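PDB 3QNK: putative lipoprotein from Bacteroides fragilis, which probably binds glycans at the outer membrane as a SusD-like lipoprotein, handing them to a partner transporter for import. Local coordinates for residues V47-K53 with D353-T357; D73-W77 with E121-Y126; V191-D195 with Y455-R459; L280-F284 with A321-F325. The contacts are given in a common frame with arbitrary orientation. Numbering follows the deposited sequence.

Interaction 1 (V47-K53 with D353-T357)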
loop_
_atom_site.group_PDB
_atom_site.type_symbol
_atom_site.label_atom_id
_atom_site.label_comp_id
_atom_site.label_asym_id
_atom_site.label_seq_id
_atom_site.Cartn_x
_atom_site.Cartn_y
_atom_site.Cartn_z
ATOM N N VAL B 47 -13.883 -15.413 16.637
ATOM C CA VAL B 47 -14.781 -14.277 16.435
ATOM C C VAL B 47 -14.005 -13.085 17.008
ATOM O O VAL B 47 -13.773 -13.039 18.221
ATOM C CB VAL B 47 -16.200 -14.436 17.064
ATOM C CG1 VAL B 47 -17.015 -13.149 16.922
ATOM C CG2 VAL B 47 -16.960 -15.640 16.489
ATOM N N SER B 48 -13.536 -12.176 16.143
ATOM C CA SER B 48 -12.727 -11.012 16.558
ATOM C C SER B 48 -13.415 -10.123 17.598
ATOM O O SER B 48 -14.615 -9.861 17.506
ATOM C CB SER B 48 -12.372 -10.146 15.349
ATOM O OG SER B 48 -11.541 -9.042 15.669
ATOM N N ALA B 49 -12.625 -9.602 18.547
ATOM C CA ALA B 49 -13.078 -8.612 19.518
ATOM C C ALA B 49 -13.497 -7.321 18.766
ATOM O O ALA B 49 -14.118 -6.425 19.373
ATOM C CB ALA B 49 -11.963 -8.312 20.508
ATOM N N GLN B 50 -13.160 -7.255 17.430
ATOM C CA GLN B 50 -13.483 -6.151 16.521
ATOM C C GLN B 50 -14.613 -6.518 15.558
ATOM O O GLN B 50 -14.814 -5.806 14.570
ATOM C CB GLN B 50 -12.261 -5.695 15.717
ATOM C CG GLN B 50 -11.279 -4.857 16.507
ATOM C CD GLN B 50 -10.462 -5.659 17.491
ATOM O OE1 GLN B 50 -9.776 -6.669 17.155
ATOM N NE2 GLN B 50 -10.536 -5.221 18.736
ATOM N N ARG B 51 -15.355 -7.617 15.865
ATOM C CA ARG B 51 -16.444 -8.161 15.080
ATOM C C ARG B 51 -17.366 -7.077 14.642
ATOM O O ARG B 51 -17.708 -7.047 13.456
ATOM C CB ARG B 51 -17.220 -9.235 15.862
ATOM C CG ARG B 51 -18.436 -9.823 15.116
ATOM C CD ARG B 51 -19.457 -10.407 16.057
ATOM N NE ARG B 51 -20.099 -9.374 16.868
ATOM C CZ ARG B 51 -20.574 -9.582 18.092
ATOM N NH1 ARG B 51 -20.457 -10.771 18.664
ATOM N NH2 ARG B 51 -21.126 -8.590 18.772
ATOM N N ASP B 52 -17.744 -6.168 15.581
ATOM C CA ASP B 52 -18.665 -5.055 15.328
ATOM C C ASP B 52 -17.950 -3.795 14.860
ATOM O O ASP B 52 -18.422 -3.150 13.922
ATOM C CB ASP B 52 -19.494 -4.736 16.572
ATOM C CG ASP B 52 -20.328 -5.897 17.114
ATOM O OD1 ASP B 52 -20.935 -6.646 16.290
ATOM O OD2 ASP B 52 -20.415 -6.035 18.365
ATOM N N LYS B 53 -16.815 -3.455 15.492
ATOM C CA LYS B 53 -16.043 -2.252 15.196
ATOM C C LYS B 53 -15.531 -2.215 13.738
ATOM O O LYS B 53 -15.541 -1.139 13.137
ATOM C CB LYS B 53 -14.878 -2.117 16.196
ATOM C CG LYS B 53 -14.209 -0.736 16.245
ATOM C CD LYS B 53 -13.052 -0.724 17.236
ATOM C CE LYS B 53 -12.780 0.632 17.844
ATOM N NZ LYS B 53 -11.768 0.528 18.937
ATOM N N ASP B 353 -13.499 -3.534 22.861
ATOM C CA ASP B 353 -12.319 -4.378 22.651
ATOM C C ASP B 353 -12.200 -5.515 23.719
ATOM O O ASP B 353 -11.165 -6.172 23.810
ATOM C CB ASP B 353 -11.020 -3.552 22.539
ATOM C CG ASP B 353 -11.115 -2.416 21.550
ATOM O OD1 ASP B 353 -11.614 -2.655 20.402
ATOM O OD2 ASP B 353 -10.683 -1.292 21.903
ATOM N N GLY B 354 -13.271 -5.770 24.467
ATOM C CA GLY B 354 -13.334 -6.905 25.377
ATOM C C GLY B 354 -13.685 -8.130 24.549
ATOM O O GLY B 354 -14.230 -8.005 23.445
ATOM N N SER B 355 -13.367 -9.315 25.027
ATOM C CA SER B 355 -13.644 -10.530 24.240
ATOM C C SER B 355 -15.175 -10.778 24.108
ATOM O O SER B 355 -15.926 -10.740 25.097
ATOM C CB SER B 355 -12.941 -11.735 24.847
ATOM O OG SER B 355 -13.472 -12.941 24.337
ATOM N N LEU B 356 -15.622 -10.997 22.871
ATOM C CA LEU B 356 -17.027 -11.253 22.589
ATOM C C LEU B 356 -17.374 -12.723 22.809
ATOM O O LEU B 356 -18.556 -13.056 23.006
ATOM C CB LEU B 356 -17.361 -10.838 21.159
ATOM C CG LEU B 356 -17.128 -9.359 20.840
ATOM C CD1 LEU B 356 -17.189 -9.126 19.352
ATOM C CD2 LEU B 356 -18.079 -8.440 21.630
ATOM N N THR B 357 -16.340 -13.599 22.831
ATOM C CA THR B 357 -16.525 -15.048 23.015
ATOM C C THR B 357 -16.319 -15.524 24.427
ATOM O O THR B 357 -16.778 -16.614 24.728
ATOM C CB THR B 357 -15.610 -15.842 22.096
ATOM O OG1 THR B 357 -14.255 -15.754 22.566
ATOM C CG2 THR B 357 -15.720 -15.396 20.636
HETATM O O HOH W 1 -13.903 -11.653 20.795
HETATM O O HOH W 2 -15.212 -6.226 21.947
#
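Val47 turns its CA-to-CB bond toward 353-357 and packs CB against CG2 of Thr357 at 3.7 Å, a beta-branched aliphatic side chain meeting a threonine methyl. Its carbonyl O accepts a hydrogen bond from water 1 at 2.9 Å, and the same water accepts from Leu356 N at 2.8 Å, joining the two backbones. Ser48 opens a type I beta turn, closed by Arg51 N to Ser48 O at 2.9 Å, and its OG accepts from Gln50 N at 3.0 Å, making an ST turn. Two irregular loops, one from each sequence-family region of this protein, meet along the turn. The small Ala49 lets them come close, its CB lying 3.7 Å from Gly354 O. Gln50 is long enough to reach across: NE2 donates to Asp353 OD1 at 3.2 Å and also to the carbonyl of Trp271. Arg51 lays its aliphatic CB 3.5 Å from Leu356 CD1, which also covers one face of the guanidinium, while its NH2 forms a salt bridge with Asp52 OD2 at 2.7 Å. Asp52 has a second cationic partner in Arg55. At the exposed end, Lys53 brings NZ to 3.5 Å from Asp353 OD1 in a salt bridge and packs on Val506 of the second subunit.

Interaction 2 (D73-W77 with E121-Y126). With PO4 (phosphate ion), chain F.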
loop_
_atom_site.group_PDB
_atom_site.type_symbol
_atom_site.label_atom_id
_atom_site.label_comp_id
_atom_site.label_asym_id
_atom_site.label_seq_id
_atom_site.Cartn_x
_atom_site.Cartn_y
_atom_site.Cartn_z
ATOM N N ASP B 73 -9.083 -8.833 0.260
ATOM C CA ASP B 73 -7.982 -9.737 -0.100
ATOM C C ASP B 73 -6.719 -9.417 0.675
ATOM O O ASP B 73 -5.700 -10.089 0.503
ATOM C CB ASP B 73 -7.709 -9.648 -1.615
ATOM C CG ASP B 73 -7.220 -8.307 -2.143
ATOM O OD1 ASP B 73 -7.575 -7.259 -1.539
ATOM O OD2 ASP B 73 -6.472 -8.303 -3.160
ATOM N N ASP B 74 -6.794 -8.383 1.536
ATOM C CA ASP B 74 -5.722 -7.892 2.400
ATOM C C ASP B 74 -4.577 -7.339 1.554
ATOM O O ASP B 74 -3.416 -7.391 1.972
ATOM C CB ASP B 74 -5.236 -9.010 3.351
ATOM C CG ASP B 74 -6.350 -9.759 4.075
ATOM O OD1 ASP B 74 -7.368 -9.103 4.460
ATOM O OD2 ASP B 74 -6.206 -10.993 4.268
ATOM N N ASP B 75 -4.909 -6.834 0.341
ATOM C CA ASP B 75 -4.016 -6.231 -0.659
ATOM C C ASP B 75 -2.909 -7.171 -1.074
ATOM O O ASP B 75 -1.832 -6.704 -1.489
ATOM C CB ASP B 75 -3.426 -4.912 -0.121
ATOM C CG ASP B 75 -4.470 -3.857 0.221
ATOM O OD1 ASP B 75 -5.175 -3.395 -0.705
ATOM O OD2 ASP B 75 -4.541 -3.452 1.400
ATOM N N VAL B 76 -3.165 -8.505 -0.977
ATOM C CA VAL B 76 -2.141 -9.505 -1.282
ATOM C C VAL B 76 -1.735 -9.449 -2.780
ATOM O O VAL B 76 -0.542 -9.445 -3.057
ATOM C CB VAL B 76 -2.498 -10.918 -0.780
ATOM C CG1 VAL B 76 -1.556 -11.993 -1.367
ATOM C CG2 VAL B 76 -2.410 -10.947 0.744
ATOM N N TRP B 77 -2.698 -9.337 -3.708
ATOM C CA TRP B 77 -2.399 -9.243 -5.136
ATOM C C TRP B 77 -1.462 -8.033 -5.432
ATOM O O TRP B 77 -0.394 -8.221 -6.024
ATOM C CB TRP B 77 -3.704 -9.149 -5.947
ATOM C CG TRP B 77 -3.511 -9.249 -7.435
ATOM C CD1 TRP B 77 -3.065 -8.271 -8.271
ATOM C CD2 TRP B 77 -3.815 -10.382 -8.268
ATOM N NE1 TRP B 77 -3.092 -8.713 -9.574
ATOM C CE2 TRP B 77 -3.532 -10.008 -9.603
ATOM C CE3 TRP B 77 -4.280 -11.687 -8.013
ATOM C CZ2 TRP B 77 -3.677 -10.893 -10.681
ATOM C CZ3 TRP B 77 -4.424 -12.563 -9.079
ATOM C CH2 TRP B 77 -4.127 -12.164 -10.397
ATOM N N GLU B 121 1.550 -17.407 -1.117
ATOM C CA GLU B 121 0.588 -16.531 -0.426
ATOM C C GLU B 121 -0.523 -16.059 -1.353
ATOM O O GLU B 121 -1.672 -15.913 -0.920
ATOM C CB GLU B 121 1.250 -15.306 0.198
ATOM C CG GLU B 121 1.512 -15.469 1.682
ATOM C CD GLU B 121 0.359 -15.921 2.562
ATOM O OE1 GLU B 121 -0.708 -15.273 2.507
ATOM O OE2 GLU B 121 0.530 -16.901 3.325
HETATM N N MSE B 122 -0.190 -15.843 -2.628
HETATM C CA MSE B 122 -1.156 -15.421 -3.630
HETATM C C MSE B 122 -1.999 -16.598 -4.088
HETATM O O MSE B 122 -3.227 -16.501 -4.090
HETATM C CB MSE B 122 -0.440 -14.775 -4.822
HETATM C CG MSE B 122 0.190 -13.432 -4.471
HETATM SE SE MSE B 122 0.742 -12.493 -6.045
HETATM C CE MSE B 122 2.401 -13.228 -6.238
ATOM N N VAL B 123 -1.351 -17.708 -4.470
ATOM C CA VAL B 123 -2.021 -18.905 -4.990
ATOM C C VAL B 123 -2.997 -19.485 -3.975
ATOM O O VAL B 123 -4.124 -19.803 -4.371
ATOM C CB VAL B 123 -1.011 -19.962 -5.514
ATOM C CG1 VAL B 123 -1.707 -21.250 -5.940
ATOM C CG2 VAL B 123 -0.227 -19.390 -6.682
ATOM N N LYS B 124 -2.619 -19.572 -2.674
ATOM C CA LYS B 124 -3.519 -20.122 -1.641
ATOM C C LYS B 124 -4.826 -19.270 -1.502
ATOM O O LYS B 124 -5.825 -19.779 -1.015
ATOM C CB LYS B 124 -2.810 -20.332 -0.279
ATOM C CG LYS B 124 -2.314 -19.067 0.413
ATOM C CD LYS B 124 -1.894 -19.336 1.872
ATOM C CE LYS B 124 -0.472 -19.807 2.071
ATOM N NZ LYS B 124 -0.336 -20.618 3.330
ATOM N N ARG B 125 -4.837 -18.038 -2.011
ATOM C CA ARG B 125 -5.950 -17.106 -1.928
ATOM C C ARG B 125 -6.758 -17.046 -3.208
ATOM O O ARG B 125 -7.937 -17.397 -3.199
ATOM C CB ARG B 125 -5.442 -15.688 -1.580
ATOM C CG ARG B 125 -4.956 -15.519 -0.153
ATOM C CD ARG B 125 -4.375 -14.142 0.024
ATOM N NE ARG B 125 -4.777 -13.487 1.275
ATOM C CZ ARG B 125 -4.096 -13.587 2.412
ATOM N NH1 ARG B 125 -3.017 -14.345 2.479
ATOM N NH2 ARG B 125 -4.504 -12.944 3.496
ATOM N N TYR B 126 -6.125 -16.592 -4.310
ATOM C CA TYR B 126 -6.773 -16.375 -5.609
ATOM C C TYR B 126 -6.807 -17.615 -6.535
ATOM O O TYR B 126 -7.602 -17.626 -7.476
ATOM C CB TYR B 126 -6.066 -15.222 -6.354
ATOM C CG TYR B 126 -5.862 -13.969 -5.520
ATOM C CD1 TYR B 126 -6.876 -13.026 -5.379
ATOM C CD2 TYR B 126 -4.647 -13.716 -4.890
ATOM C CE1 TYR B 126 -6.695 -11.875 -4.614
ATOM C CE2 TYR B 126 -4.451 -12.559 -4.136
ATOM C CZ TYR B 126 -5.480 -11.645 -3.996
ATOM O OH TYR B 126 -5.282 -10.496 -3.275
HETATM P P PO4 F . -0.236 -12.426 5.357
HETATM O O1 PO4 F . -1.712 -12.973 5.005
HETATM O O2 PO4 F . 0.062 -10.985 4.647
HETATM O O3 PO4 F . 0.051 -12.574 6.954
HETATM O O4 PO4 F . 0.830 -13.418 4.744
#
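Tyr126 OH donates a very short hydrogen bond of 2.5 Å to Asp73 OD2 and accepts one of 2.9 Å from Trp77 N, so one phenol ties the loop to the first turn of helix 76-93. Arg125 NH2 meets Asp74 OD2 in a 2.7 Å salt bridge, while its NH1 pairs with Glu121 OE1 at 2.5 Å. Arginine suits this place because its guanidinium can meet two carboxylates at once; a phosphate ion, probably from the crystallisation liquor, adds O1 at 3.2 Å from both NH1 and NH2. Asp73 to Val76 forms a type I' turn leading into the helix. Beyond the charges, Val76 is a knob in the hole formed by Glu121, Met122 (a selenomethionine), Arg125 and Tyr126, with its CG1 3.8 Å from Met122 CG. The Trp77 edge meets the Tyr126 face in a T-shaped pair, centroids 5.1 Å apart. The contact joins the start of helix 76-93 to the end of helix 101-126, as in the TPR-like helical pairs of SusD proteins; helices 149-166 and 453-460 pack alongside.

Interaction 3 (V191-D195 with Y455-R459)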
loop_
_atom_site.group_PDB
_atom_site.type_symbol
_atom_site.label_atom_id
_atom_site.label_comp_id
_atom_site.label_asym_id
_atom_site.label_seq_id
_atom_site.Cartn_x
_atom_site.Cartn_y
_atom_site.Cartn_z
ATOM N N VAL B 191 2.797 -27.007 0.302
ATOM C CA VAL B 191 2.404 -26.627 -1.066
ATOM C C VAL B 191 1.876 -27.888 -1.830
ATOM O O VAL B 191 0.816 -27.822 -2.467
ATOM C CB VAL B 191 3.558 -25.924 -1.810
ATOM C CG1 VAL B 191 3.172 -25.592 -3.239
ATOM C CG2 VAL B 191 3.959 -24.650 -1.089
ATOM N N GLU B 192 2.566 -29.028 -1.689
ATOM C CA GLU B 192 2.166 -30.291 -2.297
ATOM C C GLU B 192 0.853 -30.813 -1.700
ATOM O O GLU B 192 0.025 -31.359 -2.426
ATOM C CB GLU B 192 3.267 -31.357 -2.149
ATOM C CG GLU B 192 4.528 -31.103 -2.972
ATOM C CD GLU B 192 5.776 -31.887 -2.578
ATOM O OE1 GLU B 192 5.918 -32.224 -1.381
ATOM O OE2 GLU B 192 6.630 -32.144 -3.460
ATOM N N LEU B 193 0.644 -30.628 -0.384
ATOM C CA LEU B 193 -0.574 -31.070 0.296
ATOM C C LEU B 193 -1.772 -30.228 -0.152
ATOM O O LEU B 193 -2.865 -30.765 -0.393
ATOM C CB LEU B 193 -0.388 -31.001 1.825
ATOM C CG LEU B 193 -1.527 -31.552 2.701
ATOM C CD1 LEU B 193 -1.699 -33.059 2.517
ATOM C CD2 LEU B 193 -1.298 -31.222 4.143
ATOM N N TYR B 194 -1.555 -28.906 -0.271
ATOM C CA TYR B 194 -2.562 -27.947 -0.731
ATOM C C TYR B 194 -3.039 -28.327 -2.138
ATOM O O TYR B 194 -4.235 -28.241 -2.373
ATOM C CB TYR B 194 -2.018 -26.491 -0.655
ATOM C CG TYR B 194 -2.148 -25.851 0.724
ATOM C CD1 TYR B 194 -2.071 -26.618 1.884
ATOM C CD2 TYR B 194 -2.429 -24.495 0.863
ATOM C CE1 TYR B 194 -2.274 -26.054 3.147
ATOM C CE2 TYR B 194 -2.602 -23.910 2.131
ATOM C CZ TYR B 194 -2.495 -24.693 3.273
ATOM O OH TYR B 194 -2.610 -24.158 4.536
ATOM N N ASP B 195 -2.152 -28.881 -3.009
ATOM C CA ASP B 195 -2.489 -29.312 -4.370
ATOM C C ASP B 195 -2.745 -30.840 -4.488
ATOM O O ASP B 195 -2.765 -31.398 -5.610
ATOM C CB ASP B 195 -1.398 -28.882 -5.372
ATOM C CG ASP B 195 -1.884 -28.902 -6.810
ATOM O OD1 ASP B 195 -3.111 -28.695 -7.032
ATOM O OD2 ASP B 195 -1.054 -29.165 -7.712
ATOM N N TYR B 455 -7.338 -21.947 5.476
ATOM C CA TYR B 455 -6.889 -22.684 4.294
ATOM C C TYR B 455 -7.175 -24.171 4.434
ATOM O O TYR B 455 -7.363 -24.843 3.422
ATOM C CB TYR B 455 -5.410 -22.407 4.029
ATOM C CG TYR B 455 -5.120 -20.925 3.913
ATOM C CD1 TYR B 455 -5.494 -20.203 2.774
ATOM C CD2 TYR B 455 -4.487 -20.241 4.946
ATOM C CE1 TYR B 455 -5.272 -18.827 2.684
ATOM C CE2 TYR B 455 -4.239 -18.871 4.863
ATOM C CZ TYR B 455 -4.636 -18.168 3.732
ATOM O OH TYR B 455 -4.348 -16.834 3.672
ATOM N N ASP B 456 -7.284 -24.678 5.668
ATOM C CA ASP B 456 -7.663 -26.069 5.882
ATOM C C ASP B 456 -9.162 -26.263 5.499
ATOM O O ASP B 456 -9.487 -27.158 4.721
ATOM C CB ASP B 456 -7.386 -26.474 7.322
ATOM C CG ASP B 456 -5.909 -26.719 7.643
ATOM O OD1 ASP B 456 -5.096 -26.881 6.685
ATOM O OD2 ASP B 456 -5.568 -26.781 8.847
ATOM N N VAL B 457 -10.029 -25.339 5.933
ATOM C CA VAL B 457 -11.457 -25.335 5.617
ATOM C C VAL B 457 -11.653 -25.261 4.082
ATOM O O VAL B 457 -12.502 -25.963 3.524
ATOM C CB VAL B 457 -12.163 -24.159 6.364
ATOM C CG1 VAL B 457 -13.530 -23.831 5.775
ATOM C CG2 VAL B 457 -12.287 -24.454 7.861
ATOM N N ARG B 458 -10.843 -24.427 3.420
ATOM C CA ARG B 458 -10.860 -24.145 1.979
ATOM C C ARG B 458 -10.445 -25.346 1.173
ATOM O O ARG B 458 -11.130 -25.710 0.197
ATOM C CB ARG B 458 -9.899 -22.972 1.702
ATOM C CG ARG B 458 -9.777 -22.566 0.261
ATOM C CD ARG B 458 -9.168 -21.177 0.174
ATOM N NE ARG B 458 -10.169 -20.118 0.189
ATOM C CZ ARG B 458 -9.914 -18.877 -0.196
ATOM N NH1 ARG B 458 -8.701 -18.547 -0.620
ATOM N NH2 ARG B 458 -10.875 -17.959 -0.180
ATOM N N ARG B 459 -9.305 -25.958 1.559
ATOM C CA ARG B 459 -8.748 -27.103 0.837
ATOM C C ARG B 459 -9.550 -28.376 1.107
ATOM O O ARG B 459 -9.767 -29.152 0.178
ATOM C CB ARG B 459 -7.253 -27.289 1.106
ATOM C CG ARG B 459 -6.888 -27.705 2.511
ATOM C CD ARG B 459 -5.404 -27.605 2.683
ATOM N NE ARG B 459 -5.012 -28.012 4.022
ATOM C CZ ARG B 459 -4.736 -29.258 4.367
ATOM N NH1 ARG B 459 -4.791 -30.233 3.467
ATOM N NH2 ARG B 459 -4.400 -29.543 5.609
HETATM O O HOH W 3 -5.405 -30.718 0.472
#
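Helix-to-helix packing links the two sequence-family regions here: the last turn of helix 181-194, in the TPR-like alpha-alpha superhelix characteristic of SusD proteins, meets helix 453-460. Their nearest CA atoms, of Tyr194 and Arg459, are 6.4 Å apart, and two long side chains fill most of the interface. Tyr194 leaves its backbone sideways, but with chi1 at -84° its ring extends to the other helix and puts OH 3.3 Å from Tyr455 CB. A tyrosine suits this place because its flat ring face can take an aliphatic chain, while partial exposure lets the hydroxyl be tolerated. Onto that face comes Arg459 CD in a CH-pi contact, 3.9 Å from the ring centroid. Arg459 takes chi1 p, with chi2 and chi3 both t, so its chain is stretched beyond CB and lies over the ring. At the end of this chain, NE at 2.9 Å and NH2 at 3.0 Å both donate to Asp456 OD1, an intrahelical salt bridge that steadies the guanidinium, while NH1 is paired with Glu400. Tyr455, chi1 m, starts toward helix 181-194 but sends its ring away, where OH bonds to Gln39. The t, p rotamer of Leu193 brings CG to 3.6 Å from Arg459 NH1. That same NH1 donates to water 3 at 3.1 Å, and the water in turn donates to Leu193 O at 2.7 Å.

Interaction 4 (L280-F284 with A321-F325)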
loop_
_atom_site.group_PDB
_atom_site.type_symbol
_atom_site.label_atom_id
_atom_site.label_comp_id
_atom_site.label_asym_id
_atom_site.label_seq_id
_atom_site.Cartn_x
_atom_site.Cartn_y
_atom_site.Cartn_z
ATOM N N LEU B 280 -14.341 -24.232 19.090
ATOM C CA LEU B 280 -12.955 -24.632 19.222
ATOM C C LEU B 280 -12.695 -25.164 20.627
ATOM O O LEU B 280 -12.014 -26.182 20.760
ATOM C CB LEU B 280 -11.982 -23.485 18.906
ATOM C CG LEU B 280 -10.503 -23.767 19.143
ATOM C CD1 LEU B 280 -9.970 -24.928 18.251
ATOM C CD2 LEU B 280 -9.699 -22.519 18.970
ATOM N N ILE B 281 -13.237 -24.499 21.668
ATOM C CA ILE B 281 -13.026 -24.934 23.045
ATOM C C ILE B 281 -13.544 -26.370 23.192
ATOM O O ILE B 281 -12.854 -27.218 23.779
ATOM C CB ILE B 281 -13.657 -23.921 24.057
ATOM C CG1 ILE B 281 -12.648 -22.822 24.441
ATOM C CG2 ILE B 281 -14.106 -24.611 25.341
ATOM C CD1 ILE B 281 -12.179 -21.943 23.418
ATOM N N ASP B 282 -14.708 -26.654 22.578
ATOM C CA ASP B 282 -15.350 -27.977 22.611
ATOM C C ASP B 282 -14.505 -29.064 21.967
ATOM O O ASP B 282 -14.655 -30.231 22.333
ATOM C CB ASP B 282 -16.715 -27.918 21.900
ATOM C CG ASP B 282 -17.852 -27.277 22.708
ATOM O OD1 ASP B 282 -17.679 -27.078 23.946
ATOM O OD2 ASP B 282 -18.928 -27.012 22.115
ATOM N N ALA B 283 -13.625 -28.684 20.998
ATOM C CA ALA B 283 -12.779 -29.592 20.240
ATOM C C ALA B 283 -11.505 -30.039 21.018
ATOM O O ALA B 283 -10.877 -31.035 20.625
ATOM C CB ALA B 283 -12.398 -28.948 18.932
ATOM N N PHE B 284 -11.132 -29.341 22.116
ATOM C CA PHE B 284 -10.003 -29.752 22.954
ATOM C C PHE B 284 -10.428 -30.928 23.812
ATOM O O PHE B 284 -11.414 -30.855 24.536
ATOM C CB PHE B 284 -9.489 -28.614 23.837
ATOM C CG PHE B 284 -8.693 -27.572 23.109
ATOM C CD1 PHE B 284 -7.323 -27.736 22.905
ATOM C CD2 PHE B 284 -9.297 -26.412 22.652
ATOM C CE1 PHE B 284 -6.578 -26.763 22.236
ATOM C CE2 PHE B 284 -8.554 -25.430 21.993
ATOM C CZ PHE B 284 -7.204 -25.614 21.776
ATOM N N ALA B 321 -2.449 -24.113 26.846
ATOM C CA ALA B 321 -1.391 -23.504 26.055
ATOM C C ALA B 321 -1.947 -22.504 25.062
ATOM O O ALA B 321 -1.247 -21.557 24.713
ATOM C CB ALA B 321 -0.615 -24.578 25.310
ATOM N N ASN B 322 -3.180 -22.713 24.581
ATOM C CA ASN B 322 -3.794 -21.853 23.573
ATOM C C ASN B 322 -4.863 -20.876 24.082
ATOM O O ASN B 322 -5.069 -19.819 23.456
ATOM C CB ASN B 322 -4.498 -22.731 22.537
ATOM C CG ASN B 322 -3.623 -23.360 21.508
ATOM O OD1 ASN B 322 -3.598 -22.906 20.369
ATOM N ND2 ASN B 322 -2.983 -24.479 21.845
ATOM N N ILE B 323 -5.638 -21.280 25.117
ATOM C CA ILE B 323 -6.803 -20.520 25.534
ATOM C C ILE B 323 -6.615 -19.770 26.847
ATOM O O ILE B 323 -6.253 -20.369 27.862
ATOM C CB ILE B 323 -8.038 -21.491 25.606
ATOM C CG1 ILE B 323 -8.241 -22.336 24.308
ATOM C CG2 ILE B 323 -9.323 -20.786 25.997
ATOM C CD1 ILE B 323 -8.278 -21.574 22.930
ATOM N N VAL B 324 -6.928 -18.457 26.813
ATOM C CA VAL B 324 -7.029 -17.560 27.960
ATOM C C VAL B 324 -8.544 -17.511 28.249
ATOM O O VAL B 324 -9.322 -17.042 27.396
ATOM C CB VAL B 324 -6.399 -16.150 27.720
ATOM C CG1 VAL B 324 -6.619 -15.226 28.920
ATOM C CG2 VAL B 324 -4.927 -16.246 27.368
ATOM N N PHE B 325 -8.953 -18.057 29.418
ATOM C CA PHE B 325 -10.361 -18.165 29.829
ATOM C C PHE B 325 -10.603 -17.544 31.240
ATOM O O PHE B 325 -9.673 -17.112 31.903
ATOM C CB PHE B 325 -10.819 -19.642 29.795
ATOM C CG PHE B 325 -9.860 -20.537 30.554
ATOM C CD1 PHE B 325 -9.945 -20.666 31.937
ATOM C CD2 PHE B 325 -8.851 -21.230 29.887
ATOM C CE1 PHE B 325 -9.030 -21.434 32.633
ATOM C CE2 PHE B 325 -7.944 -22.005 30.590
ATOM C CZ PHE B 325 -8.026 -22.081 31.961
#
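Ile323 is the bump of this contact. It is the first residue beyond helix 317-322 to leave helical geometry, and its CA-to-CB bond points toward segment 280-284, where Leu280, Ile281 and Phe284 form a shallow apolar hollow. The tip of the isoleucine reaches into it: CD1 lies 3.9 Å from Ile281 CD1 and 4.3 Å from Leu280 CD2, while CG1 approaches Phe284 CE2 at 3.9 Å. Branched aliphatic side chains suit such a place because their methyls offer compact, apolar bulk for an uneven surface. Ile281 leaves its helix sideways, yet its CD1 bends round to meet the bump. Phe284, just past the end of helix 278-283, broadens the hollow with its ring, and Asn322 sets its CB 4.0 Å from Phe284 CZ. The asparagine thus gives its aliphatic root to the packing, whereas its amide is held elsewhere: ND2 donates to the carbonyl of Arg318 and OD1 accepts from Lys363. Only 181 Å² is buried between the segments, so other parts complete the enclosure. Tyr359 touches both Ile281 and Ile323, and Ile445 of helix 432-446 covers Leu280 and Phe284. What results is a small hydrophobic core in the SusD family region, where a short helix packs against a helix-to-strand junction whose strand, 323-324, pairs antiparallel with strand 360-361.

In the fold
Interactions 2, 3 and 4 are buried, whereas interaction 1 is only partly so and reaches the second subunit. Interactions 1 and 3 each join the two sequence-family regions, one through loops and waters, the other through helices; interactions 2 and 4 stay within one region each, on opposite sides of the chain's centre. Chemistry varies accordingly: charged and water-mediated links at the loops, charges combined with aromatics in interaction 2, an arginine over a tyrosine in interaction 3, and purely apolar contacts in interaction 4. Interactions 2 and 3 touch directly, Lys124 CD lying 3.5 Å from Tyr455 CE1, while interactions 1 and 4, with centres about 17 Å apart, do not touch.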